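Local coordinates for signal transduction protein TRAP (Staphylococcus aureus, PDB 4AE5) that probably acts as a signal transduction regulator of staphylococcal virulence, its phosphorylated form promoting agr activation, RNAIII synthesis and the expression of toxins and biofilm genes, at residues C69-P74 and H124-F129; K85-V90 and D142-Y147; H15-N20 and T45-P50; I73-T76 and Q82-K85. All blocks are in the same frame, centred on the assembly; numbering follows the deposited sequence.

Interaction 1 of 4, residues C69-P74 and H124-F129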
loop_
_atom_site.group_PDB
_atom_site.type_symbol
_atom_site.label_atom_id
_atom_site.label_comp_id
_atom_site.label_asym_id
_atom_site.label_seq_id
_atom_site.Cartn_x
_atom_site.Cartn_y
_atom_site.Cartn_z
ATOM N N CYS A 69 1.357 0.784 -6.407
ATOM C CA CYS A 69 1.298 2.154 -5.946
ATOM C C CYS A 69 0.827 2.232 -4.478
ATOM O O CYS A 69 -0.231 1.680 -4.167
ATOM C CB CYS A 69 0.345 2.991 -6.818
ATOM S SG CYS A 69 0.393 4.780 -6.403
ATOM N N ALA A 70 1.625 2.873 -3.639
ATOM C CA ALA A 70 1.298 3.217 -2.275
ATOM C C ALA A 70 0.745 4.647 -2.251
ATOM O O ALA A 70 1.431 5.617 -2.658
ATOM C CB ALA A 70 2.510 3.115 -1.363
ATOM N N ILE A 71 -0.492 4.775 -1.808
ATOM C CA ILE A 71 -1.116 6.124 -1.707
ATOM C C ILE A 71 -1.155 6.509 -0.260
ATOM O O ILE A 71 -1.697 5.777 0.543
ATOM C CB ILE A 71 -2.562 6.165 -2.262
ATOM C CG1 ILE A 71 -2.542 5.587 -3.671
ATOM C CG2 ILE A 71 -3.141 7.614 -2.199
ATOM C CD1 ILE A 71 -3.943 5.320 -4.241
ATOM N N PHE A 72 -0.598 7.664 0.068
ATOM C CA PHE A 72 -0.649 8.137 1.453
ATOM C C PHE A 72 -1.725 9.170 1.536
ATOM O O PHE A 72 -1.736 10.104 0.706
ATOM C CB PHE A 72 0.711 8.756 1.859
ATOM C CG PHE A 72 1.786 7.725 1.997
ATOM C CD1 PHE A 72 2.373 7.205 0.858
ATOM C CD2 PHE A 72 2.210 7.278 3.243
ATOM C CE1 PHE A 72 3.396 6.262 0.935
ATOM C CE2 PHE A 72 3.250 6.309 3.332
ATOM C CZ PHE A 72 3.805 5.796 2.174
ATOM N N ILE A 73 -2.642 8.998 2.472
ATOM C CA ILE A 73 -3.846 9.780 2.599
ATOM C C ILE A 73 -3.872 10.423 3.986
ATOM O O ILE A 73 -4.203 9.798 4.928
ATOM C CB ILE A 73 -5.095 8.881 2.451
ATOM C CG1 ILE A 73 -5.063 8.121 1.152
ATOM C CG2 ILE A 73 -6.346 9.682 2.523
ATOM C CD1 ILE A 73 -5.732 6.806 1.186
ATOM N N PRO A 74 -3.501 11.678 4.055
ATOM C CA PRO A 74 -3.427 12.383 5.333
ATOM C C PRO A 74 -4.792 12.683 5.876
ATOM O O PRO A 74 -5.655 13.029 5.150
ATOM C CB PRO A 74 -2.724 13.685 4.967
ATOM C CG PRO A 74 -2.923 13.816 3.520
ATOM C CD PRO A 74 -2.916 12.461 2.977
ATOM N N HIS A 124 1.854 0.932 -16.370
ATOM C CA HIS A 124 0.853 1.493 -17.257
ATOM C C HIS A 124 -0.571 1.131 -16.826
ATOM O O HIS A 124 -1.485 1.944 -16.967
ATOM C CB HIS A 124 1.060 1.098 -18.713
ATOM C CG HIS A 124 2.204 1.818 -19.396
ATOM N ND1 HIS A 124 2.778 2.933 -18.894
ATOM C CD2 HIS A 124 2.808 1.591 -20.634
ATOM C CE1 HIS A 124 3.736 3.380 -19.746
ATOM N NE2 HIS A 124 3.747 2.555 -20.812
ATOM N N ALA A 125 -0.769 -0.120 -16.409
ATOM C CA ALA A 125 -2.094 -0.602 -16.034
ATOM C C ALA A 125 -2.645 0.215 -14.863
ATOM O O ALA A 125 -3.835 0.508 -14.809
ATOM C CB ALA A 125 -2.038 -2.079 -15.649
ATOM N N TYR A 126 -1.776 0.519 -13.920
ATOM C CA TYR A 126 -2.191 1.317 -12.736
ATOM C C TYR A 126 -2.534 2.756 -13.232
ATOM O O TYR A 126 -3.531 3.322 -12.842
ATOM C CB TYR A 126 -1.122 1.324 -11.650
ATOM C CG TYR A 126 -1.515 2.322 -10.552
ATOM C CD1 TYR A 126 -2.606 2.045 -9.710
ATOM C CD2 TYR A 126 -0.893 3.583 -10.484
ATOM C CE1 TYR A 126 -2.976 2.959 -8.715
ATOM C CE2 TYR A 126 -1.277 4.531 -9.533
ATOM C CZ TYR A 126 -2.308 4.210 -8.654
ATOM O OH TYR A 126 -2.679 5.139 -7.739
ATOM N N GLU A 127 -1.705 3.347 -14.076
ATOM C CA GLU A 127 -1.953 4.717 -14.535
ATOM C C GLU A 127 -3.201 4.847 -15.394
ATOM O O GLU A 127 -3.891 5.833 -15.299
ATOM C CB GLU A 127 -0.713 5.272 -15.271
ATOM C CG GLU A 127 0.449 5.432 -14.320
ATOM C CD GLU A 127 1.607 6.221 -14.841
ATOM O OE1 GLU A 127 1.882 6.186 -16.046
ATOM O OE2 GLU A 127 2.246 6.894 -13.987
ATOM N N ASP A 128 -3.529 3.802 -16.151
ATOM C CA ASP A 128 -4.841 3.739 -16.822
ATOM C C ASP A 128 -6.033 3.682 -15.830
ATOM O O ASP A 128 -7.030 4.361 -15.987
ATOM C CB ASP A 128 -4.851 2.577 -17.796
ATOM C CG ASP A 128 -3.910 2.841 -18.966
ATOM O OD1 ASP A 128 -3.537 4.021 -19.092
ATOM O OD2 ASP A 128 -3.415 1.930 -19.621
ATOM N N PHE A 129 -5.869 2.901 -14.778
ATOM C CA PHE A 129 -6.920 2.774 -13.780
ATOM C C PHE A 129 -7.076 4.127 -13.047
ATOM O O PHE A 129 -8.208 4.650 -12.749
ATOM C CB PHE A 129 -6.550 1.614 -12.816
ATOM C CG PHE A 129 -7.271 1.663 -11.471
ATOM C CD1 PHE A 129 -8.637 1.569 -11.438
ATOM C CD2 PHE A 129 -6.559 1.749 -10.253
ATOM C CE1 PHE A 129 -9.345 1.596 -10.261
ATOM C CE2 PHE A 129 -7.270 1.746 -9.035
ATOM C CZ PHE A 129 -8.649 1.665 -9.058
#
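A cysteine sulfur-aromatic contact between Cys69 and Tyr126 joins strand 67-73 to helix 123-131. It belongs to the helix-on-sheet layer of the domain and illustrates how one aromatic side chain can bridge the gap between a helix and the strand beside it. The two alpha carbons are 7.7 Å apart, and most of that distance is spanned by the tyrosine. With CG of Tyr126 anti to its own backbone nitrogen (chi1 172°), the ring projects from the helix toward the strand and lays one face against Cys69. The CB of Cys69 sits over that face, displaced toward the rim, at 3.6 Å from the ring centroid, and its nearest ring atom is CZ at 3.4 Å: a CH-pi contact. The sulfur is less centred: SG is 4.2 Å from the centroid, 45° off the ring normal.

Strand 67-73 opens the βαββαβ order of a ferredoxin-like, ABM-type domain and is bordered by strands 114-120 and 158-164. Cys69 and Ile71, two residues apart, both direct their side chains at the helix, whereas the intervening Ala70 turns away. The second of the pair reaches the phenol end, with Ile71 CD1 3.7 Å from Tyr126 OH. This places an apolar methyl group next to the hydroxyl of a buried tyrosine, whose polar need is met by a hydrogen bond to Glu159 of strand 158-164. That bond ties the far end of the ring to the neighbouring strand while Cys69 covers its face. Phe135 of helix 133-136 packs against both Ile71 and Tyr126.

Interaction 2 of 4, residues K85-V90 and D142-Y147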
loop_
_atom_site.group_PDB
_atom_site.type_symbol
_atom_site.label_atom_id
_atom_site.label_comp_id
_atom_site.label_asym_id
_atom_site.label_seq_id
_atom_site.Cartn_x
_atom_site.Cartn_y
_atom_site.Cartn_z
ATOM N N LYS A 85 -14.603 4.537 6.962
ATOM C CA LYS A 85 -15.887 4.022 6.472
ATOM C C LYS A 85 -16.151 4.289 4.960
ATOM O O LYS A 85 -16.693 3.454 4.186
ATOM C CB LYS A 85 -16.994 4.678 7.278
ATOM C CG LYS A 85 -18.336 4.028 7.053
ATOM C CD LYS A 85 -19.424 4.561 8.000
ATOM C CE LYS A 85 -20.750 4.379 7.272
ATOM N NZ LYS A 85 -21.191 5.637 6.588
ATOM N N LYS A 86 -15.762 5.484 4.544
ATOM C CA LYS A 86 -15.861 5.793 3.184
ATOM C C LYS A 86 -15.046 4.843 2.302
ATOM O O LYS A 86 -15.589 4.369 1.316
ATOM C CB LYS A 86 -15.440 7.218 2.958
ATOM C CG LYS A 86 -15.280 7.562 1.500
ATOM C CD LYS A 86 -16.086 8.779 1.201
ATOM C CE LYS A 86 -17.555 8.430 1.222
ATOM N NZ LYS A 86 -18.190 8.351 -0.112
ATOM N N LEU A 87 -13.761 4.650 2.631
ATOM C CA LEU A 87 -12.818 3.859 1.813
ATOM C C LEU A 87 -13.357 2.392 1.815
ATOM O O LEU A 87 -13.583 1.791 0.774
ATOM C CB LEU A 87 -11.387 4.009 2.362
ATOM C CG LEU A 87 -10.767 5.393 1.968
ATOM C CD1 LEU A 87 -9.364 5.586 2.545
ATOM C CD2 LEU A 87 -10.679 5.528 0.436
ATOM N N ILE A 88 -13.704 1.908 2.989
ATOM C CA ILE A 88 -14.533 0.657 3.119
ATOM C C ILE A 88 -15.688 0.404 2.134
ATOM O O ILE A 88 -15.791 -0.684 1.529
ATOM C CB ILE A 88 -14.903 0.505 4.633
ATOM C CG1 ILE A 88 -13.683 -0.085 5.220
ATOM C CG2 ILE A 88 -16.011 -0.488 4.904
ATOM C CD1 ILE A 88 -13.478 -1.412 4.551
ATOM N N SER A 89 -16.554 1.392 1.956
ATOM C CA SER A 89 -17.718 1.248 1.151
ATOM C C SER A 89 -17.505 1.399 -0.368
ATOM O O SER A 89 -18.462 1.273 -1.083
ATOM C CB SER A 89 -18.834 2.169 1.661
ATOM O OG SER A 89 -19.357 1.687 2.912
ATOM N N VAL A 90 -16.295 1.622 -0.838
ATOM C CA VAL A 90 -16.098 1.767 -2.282
ATOM C C VAL A 90 -16.399 0.522 -3.081
ATOM O O VAL A 90 -15.972 -0.526 -2.706
ATOM C CB VAL A 90 -14.667 2.199 -2.635
ATOM C CG1 VAL A 90 -14.487 2.194 -4.124
ATOM C CG2 VAL A 90 -14.376 3.555 -2.075
ATOM N N ASP A 142 -8.652 14.909 -4.855
ATOM C CA ASP A 142 -9.925 15.604 -4.909
ATOM C C ASP A 142 -11.008 14.820 -4.142
ATOM O O ASP A 142 -11.673 15.383 -3.274
ATOM C CB ASP A 142 -10.379 15.881 -6.355
ATOM C CG ASP A 142 -9.655 17.136 -6.974
ATOM O OD1 ASP A 142 -8.899 17.831 -6.261
ATOM O OD2 ASP A 142 -9.820 17.442 -8.161
ATOM N N ALA A 143 -11.109 13.530 -4.421
ATOM C CA ALA A 143 -12.150 12.669 -3.841
ATOM C C ALA A 143 -12.075 12.643 -2.325
ATOM O O ALA A 143 -13.083 12.507 -1.671
ATOM C CB ALA A 143 -12.016 11.237 -4.365
ATOM N N LEU A 144 -10.872 12.745 -1.771
ATOM C CA LEU A 144 -10.697 12.502 -0.361
ATOM C C LEU A 144 -10.388 13.779 0.426
ATOM O O LEU A 144 -10.252 13.745 1.617
ATOM C CB LEU A 144 -9.580 11.461 -0.161
ATOM C CG LEU A 144 -9.925 10.064 -0.657
ATOM C CD1 LEU A 144 -8.665 9.223 -0.511
ATOM C CD2 LEU A 144 -11.206 9.516 0.065
ATOM N N SER A 145 -10.267 14.898 -0.252
ATOM C CA SER A 145 -9.841 16.124 0.430
ATOM C C SER A 145 -10.792 16.625 1.523
ATOM O O SER A 145 -10.379 17.444 2.322
ATOM C CB SER A 145 -9.610 17.235 -0.577
ATOM O OG SER A 145 -10.839 17.679 -1.025
ATOM N N HIS A 146 -12.035 16.120 1.585
ATOM C CA HIS A 146 -12.946 16.571 2.631
ATOM C C HIS A 146 -12.643 15.937 3.926
ATOM O O HIS A 146 -13.292 16.294 4.936
ATOM C CB HIS A 146 -14.393 16.339 2.272
ATOM C CG HIS A 146 -14.940 17.386 1.340
ATOM N ND1 HIS A 146 -14.964 17.220 -0.007
ATOM C CD2 HIS A 146 -15.449 18.675 1.601
ATOM C CE1 HIS A 146 -15.485 18.331 -0.575
ATOM N NE2 HIS A 146 -15.766 19.227 0.417
ATOM N N TYR A 147 -11.700 14.983 3.896
ATOM C CA TYR A 147 -11.148 14.386 5.116
ATOM C C TYR A 147 -9.696 14.829 5.464
ATOM O O TYR A 147 -9.091 14.274 6.384
ATOM C CB TYR A 147 -11.239 12.844 5.063
ATOM C CG TYR A 147 -12.600 12.342 4.584
ATOM C CD1 TYR A 147 -13.655 12.139 5.472
ATOM C CD2 TYR A 147 -12.811 12.082 3.236
ATOM C CE1 TYR A 147 -14.903 11.716 5.007
ATOM C CE2 TYR A 147 -14.032 11.638 2.764
ATOM C CZ TYR A 147 -15.065 11.464 3.635
ATOM O OH TYR A 147 -16.245 11.024 3.093
#
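Leu87 and Leu144 form a mainly apolar helix-helix contact, with Lys86 and Tyr147 at its outer margin, in the layer of helices that covers one side of the sheet. In the βαββαβ arrangement of this ferredoxin-like domain, helix 80-88 follows the first strand, 67-73, and packs on the sheet. The short helix 141-144 comes from the long connection leading to the last strand, 158-164. Although some fifty residues separate them in sequence, the last turn of helix 80-88 and residues 142-147 lie side by side, with the alpha carbons of Leu87 and Leu144 9.2 Å apart.

The inner part is buried. In neither leucine does the CA-CB bond aim at the partner; the rotamer, with CG anti to the carbonyl carbon in both, lets CD2 make the approach, and the side chains meet at about a right angle. Ile73 of strand 67-73 touches both, so that the helix pair and the sheet share one hydrophobic patch.

Toward solvent the character changes. The aliphatic chain of Lys86, bent at every torsion beyond the first, crosses the phenol end of Tyr147 at about a right angle. Its CD is modelled only 2.9 Å from Tyr147 OH, too near for a comfortable carbon-oxygen contact, so the detail of this approach is doubtful. Tyr147 also packs beside His79, a probable phosphorylation site that carries no phosphate here. The backbone of Tyr147 is held by the 3-10 turn, in which Tyr147 N donates to Leu144 O at 3.0 Å. The buried leucines touch through one methyl each, Leu87 CD2 to Leu144 CD2, at 4.0 Å.

Interaction 3 of 4, residues H15-N20 and T45-P50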
loop_
_atom_site.group_PDB
_atom_site.type_symbol
_atom_site.label_atom_id
_atom_site.label_comp_id
_atom_site.label_asym_id
_atom_site.label_seq_id
_atom_site.Cartn_x
_atom_site.Cartn_y
_atom_site.Cartn_z
ATOM N N HIS A 15 17.916 -5.898 1.367
ATOM C CA HIS A 15 18.103 -7.244 0.794
ATOM C C HIS A 15 18.812 -8.182 1.797
ATOM O O HIS A 15 18.501 -9.373 1.880
ATOM C CB HIS A 15 18.872 -7.158 -0.512
ATOM C CG HIS A 15 18.960 -8.472 -1.216
ATOM N ND1 HIS A 15 20.028 -9.277 -1.127
ATOM C CD2 HIS A 15 18.022 -9.136 -1.971
ATOM C CE1 HIS A 15 19.827 -10.381 -1.848
ATOM N NE2 HIS A 15 18.591 -10.307 -2.371
ATOM N N GLN A 16 19.708 -7.627 2.607
ATOM C CA GLN A 16 20.294 -8.407 3.724
ATOM C C GLN A 16 19.186 -8.907 4.714
ATOM O O GLN A 16 19.207 -10.063 5.173
ATOM C CB GLN A 16 21.361 -7.568 4.470
ATOM C CG GLN A 16 22.140 -8.381 5.519
ATOM C CD GLN A 16 23.030 -9.348 4.812
ATOM O OE1 GLN A 16 23.866 -8.942 4.004
ATOM N NE2 GLN A 16 22.827 -10.635 5.049
ATOM N N ILE A 17 18.206 -8.043 5.044
ATOM C CA ILE A 17 17.079 -8.496 5.905
ATOM C C ILE A 17 16.352 -9.621 5.226
ATOM O O ILE A 17 16.065 -10.653 5.841
ATOM C CB ILE A 17 16.141 -7.341 6.382
ATOM C CG1 ILE A 17 16.936 -6.348 7.272
ATOM C CG2 ILE A 17 14.871 -7.899 7.060
ATOM C CD1 ILE A 17 16.146 -5.100 7.661
ATOM N N LYS A 18 16.104 -9.466 3.930
ATOM C CA LYS A 18 15.414 -10.497 3.193
ATOM C C LYS A 18 16.064 -11.889 3.308
ATOM O O LYS A 18 15.403 -12.919 3.614
ATOM C CB LYS A 18 15.315 -10.083 1.738
ATOM C CG LYS A 18 14.082 -10.621 1.070
ATOM C CD LYS A 18 13.990 -10.047 -0.319
ATOM C CE LYS A 18 14.138 -11.157 -1.337
ATOM N NZ LYS A 18 12.967 -12.065 -1.309
ATOM N N ILE A 19 17.353 -11.905 3.060
ATOM C CA ILE A 19 18.098 -13.168 2.957
ATOM C C ILE A 19 18.443 -13.765 4.334
ATOM O O ILE A 19 18.585 -14.986 4.468
ATOM C CB ILE A 19 19.347 -13.007 2.075
ATOM C CG1 ILE A 19 18.973 -12.515 0.676
ATOM C CG2 ILE A 19 20.115 -14.318 1.947
ATOM C CD1 ILE A 19 18.318 -13.580 -0.184
ATOM N N ASN A 20 18.569 -12.907 5.335
ATOM C CA ASN A 20 18.685 -13.345 6.729
ATOM C C ASN A 20 17.444 -14.000 7.290
ATOM O O ASN A 20 17.543 -14.741 8.265
ATOM C CB ASN A 20 19.106 -12.190 7.678
ATOM C CG ASN A 20 20.537 -11.729 7.445
ATOM O OD1 ASN A 20 21.042 -10.836 8.163
ATOM N ND2 ASN A 20 21.199 -12.306 6.453
ATOM N N THR A 45 6.991 -9.475 13.328
ATOM C CA THR A 45 7.760 -9.045 12.144
ATOM C C THR A 45 9.284 -9.155 12.430
ATOM O O THR A 45 9.730 -9.089 13.604
ATOM C CB THR A 45 7.417 -7.590 11.702
ATOM O OG1 THR A 45 8.219 -7.270 10.563
ATOM C CG2 THR A 45 7.766 -6.605 12.779
ATOM N N VAL A 46 10.071 -9.338 11.375
ATOM C CA VAL A 46 11.536 -9.264 11.488
ATOM C C VAL A 46 12.130 -7.872 11.172
ATOM O O VAL A 46 13.350 -7.684 11.187
ATOM C CB VAL A 46 12.234 -10.354 10.632
ATOM C CG1 VAL A 46 11.982 -11.733 11.242
ATOM C CG2 VAL A 46 11.786 -10.275 9.164
ATOM N N LEU A 47 11.271 -6.894 10.902
ATOM C CA LEU A 47 11.731 -5.549 10.553
ATOM C C LEU A 47 11.919 -4.754 11.833
ATOM O O LEU A 47 11.202 -5.008 12.796
ATOM C CB LEU A 47 10.706 -4.895 9.644
ATOM C CG LEU A 47 10.529 -5.627 8.316
ATOM C CD1 LEU A 47 9.449 -4.934 7.483
ATOM C CD2 LEU A 47 11.873 -5.640 7.593
ATOM N N LYS A 48 12.893 -3.841 11.888
ATOM C CA LYS A 48 13.151 -3.035 13.114
ATOM C C LYS A 48 12.660 -1.579 12.964
ATOM O O LYS A 48 12.900 -0.934 11.945
ATOM C CB LYS A 48 14.641 -3.069 13.543
ATOM C CG LYS A 48 15.292 -4.447 13.435
ATOM C CD LYS A 48 16.141 -4.796 14.660
ATOM C CE LYS A 48 17.517 -4.117 14.688
ATOM N NZ LYS A 48 18.635 -5.050 14.349
ATOM N N SER A 49 11.943 -1.067 13.959
ATOM C CA SER A 49 11.167 0.178 13.735
ATOM C C SER A 49 10.364 0.413 12.401
ATOM O O SER A 49 10.375 1.504 11.839
ATOM N N PRO A 50 9.592 -0.610 11.947
ATOM C CA PRO A 50 8.868 -0.403 10.664
ATOM C C PRO A 50 7.688 0.576 10.918
ATOM O O PRO A 50 7.403 0.946 12.051
ATOM C CB PRO A 50 8.327 -1.796 10.354
ATOM C CG PRO A 50 8.188 -2.426 11.714
ATOM C CD PRO A 50 9.483 -2.013 12.392
#
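Ile17 meets Leu47 through a branch that its first torsion aims at the loop: chi1 of -63° sets CG2 opposite the backbone nitrogen and leaves CG1 beside it. Leu47 holds CG away from its carbonyl carbon (chi1 -63°). Its CA-CB bond lies across the line to the helix, and CD2 still reaches back to the isoleucine. The outcome is a methyl-to-methyl approach, Ile17 CG2 to Leu47 CD2 at 3.8 Å, with the two side chains at about a right angle. Val46 adds a looser flank, its CG2 4.4 Å from the same Ile17 CG2.

The contact joins helix 11-20, in the N-terminal half of the chain, to the loop between strands 35-41 and 51-59. An ST turn shapes that loop: Leu47 N donates to Thr45 OG1 at 3.1 Å, nearly straight at 166°. OE2 of Glu39, on strand 35-41, is hydrogen-bonded to both Thr45 OG1 and Val46 N, and Leu26 packs beside Val46 and Leu47. Polar bonds thus fix the shape of the loop on its own side, whereas the contact with Ile17 probably rests on dispersion and the partial removal of methyl groups from water, forces that impose little directional constraint.

Interaction 4 of 4, residues I73-T76 and Q82-K85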
loop_
_atom_site.group_PDB
_atom_site.type_symbol
_atom_site.label_atom_id
_atom_site.label_comp_id
_atom_site.label_asym_id
_atom_site.label_seq_id
_atom_site.Cartn_x
_atom_site.Cartn_y
_atom_site.Cartn_z
ATOM N N ILE A 73 -2.642 8.998 2.472
ATOM C CA ILE A 73 -3.846 9.780 2.599
ATOM C C ILE A 73 -3.872 10.423 3.986
ATOM O O ILE A 73 -4.203 9.798 4.928
ATOM C CB ILE A 73 -5.095 8.881 2.451
ATOM C CG1 ILE A 73 -5.063 8.121 1.152
ATOM C CG2 ILE A 73 -6.346 9.682 2.523
ATOM C CD1 ILE A 73 -5.732 6.806 1.186
ATOM N N PRO A 74 -3.501 11.678 4.055
ATOM C CA PRO A 74 -3.427 12.383 5.333
ATOM C C PRO A 74 -4.792 12.683 5.876
ATOM O O PRO A 74 -5.655 13.029 5.150
ATOM C CB PRO A 74 -2.724 13.685 4.967
ATOM C CG PRO A 74 -2.923 13.816 3.520
ATOM C CD PRO A 74 -2.916 12.461 2.977
ATOM N N SER A 75 -4.987 12.546 7.155
ATOM C CA SER A 75 -6.226 12.942 7.759
ATOM C C SER A 75 -5.955 13.355 9.225
ATOM O O SER A 75 -4.840 13.477 9.604
ATOM C CB SER A 75 -7.123 11.744 7.889
ATOM O OG SER A 75 -8.420 12.107 8.007
ATOM N N THR A 76 -7.013 13.608 9.977
ATOM C CA THR A 76 -6.967 14.150 11.350
ATOM C C THR A 76 -7.665 13.237 12.327
ATOM O O THR A 76 -8.413 12.402 11.924
ATOM C CB THR A 76 -7.697 15.474 11.395
ATOM O OG1 THR A 76 -9.062 15.241 11.130
ATOM C CG2 THR A 76 -7.110 16.483 10.372
ATOM N N GLN A 82 -14.490 8.639 9.760
ATOM C CA GLN A 82 -15.353 8.802 8.598
ATOM C C GLN A 82 -14.585 8.437 7.315
ATOM O O GLN A 82 -15.201 7.938 6.377
ATOM C CB GLN A 82 -15.912 10.238 8.480
ATOM C CG GLN A 82 -17.246 10.458 9.201
ATOM C CD GLN A 82 -17.145 10.262 10.703
ATOM O OE1 GLN A 82 -16.062 10.414 11.275
ATOM N NE2 GLN A 82 -18.270 9.909 11.360
ATOM N N LEU A 83 -13.274 8.728 7.290
ATOM C CA LEU A 83 -12.445 8.429 6.105
ATOM C C LEU A 83 -12.464 6.926 5.908
ATOM O O LEU A 83 -12.749 6.394 4.803
ATOM C CB LEU A 83 -10.980 8.922 6.298
ATOM C CG LEU A 83 -9.937 8.562 5.253
ATOM C CD1 LEU A 83 -10.364 8.978 3.876
ATOM C CD2 LEU A 83 -8.576 9.204 5.551
ATOM N N GLU A 84 -12.128 6.234 6.990
ATOM C CA GLU A 84 -12.130 4.786 6.969
ATOM C C GLU A 84 -13.444 4.170 6.411
ATOM O O GLU A 84 -13.404 3.353 5.523
ATOM C CB GLU A 84 -11.820 4.235 8.366
ATOM C CG GLU A 84 -11.469 2.795 8.345
ATOM C CD GLU A 84 -11.037 2.277 9.697
ATOM O OE1 GLU A 84 -10.223 2.952 10.412
ATOM O OE2 GLU A 84 -11.616 1.217 10.032
ATOM N N LYS A 85 -14.603 4.537 6.962
ATOM C CA LYS A 85 -15.887 4.022 6.472
ATOM C C LYS A 85 -16.151 4.289 4.960
ATOM O O LYS A 85 -16.693 3.454 4.186
ATOM C CB LYS A 85 -16.994 4.678 7.278
ATOM C CG LYS A 85 -18.336 4.028 7.053
ATOM C CD LYS A 85 -19.424 4.561 8.000
ATOM C CE LYS A 85 -20.750 4.379 7.272
ATOM N NZ LYS A 85 -21.191 5.637 6.588
#
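Ser75 and Leu83 mark the closest approach of two differently shaped backbones. Residues 73-76 leave the end of strand 67-73 in an extended course, Ser75 being almost fully stretched, while residues 82-85 are a turn of helix 80-88. The CA atoms of Ser75 and Leu83 are 7.9 Å apart, and a single side chain fills most of the interval. Leu83 has CG anti to its backbone nitrogen (chi1 173°), which carries its branch toward the outgoing chain. One methyl, CD2, does all the near touching: it lies 3.8 Å from Ile73 CG2 and 3.7 Å from Ser75 CB. The leucine therefore spans two residues of the extended chain that point the same way, while Pro74 between them points away.

This is the first strand-to-helix connection of the ferredoxin-like domain, where the chain leaves the sheet, turns, and comes back as a helix packed on the sheet. Ile73 approaches Leu83 obliquely, and Leu144 of helix 141-144 packs against both, which buries the meeting point.

Ser75 OG also lies beside Leu83 CD2, at 3.8 Å, while its hydrogen bond goes to the backbone oxygen of Tyr147, so a mostly apolar contact has a polar bond at its border. Next to Leu83, Glu84 ties the helix to the sheet by a salt bridge to Arg107 and a hydrogen bond with Tyr114, on strands 100-108 and 114-120.

In the fold
Three of the four contacts form one continuous region in the C-terminal, ABM-type half. Interactions 2 and 4, with centres about 7 Å apart, share helix 80-88 and are tied directly by a probable hydrogen bond, Tyr147 O to Ser75 OG at 2.8 Å; interaction 1 starts from the strand that runs into interaction 4, its centre about 17 Å from it. Ile73 is the common packing point: its CG2 lies 3.8 Å from Leu144 CD1 and its CD1 4.1 Å from Leu87 CD1. Interaction 3 stands apart, about 26 Å centre to centre from interaction 1 and about 33 Å from interaction 2, on the opposite side of the chain's centre from both. The eight-stranded antiparallel barrel lies between.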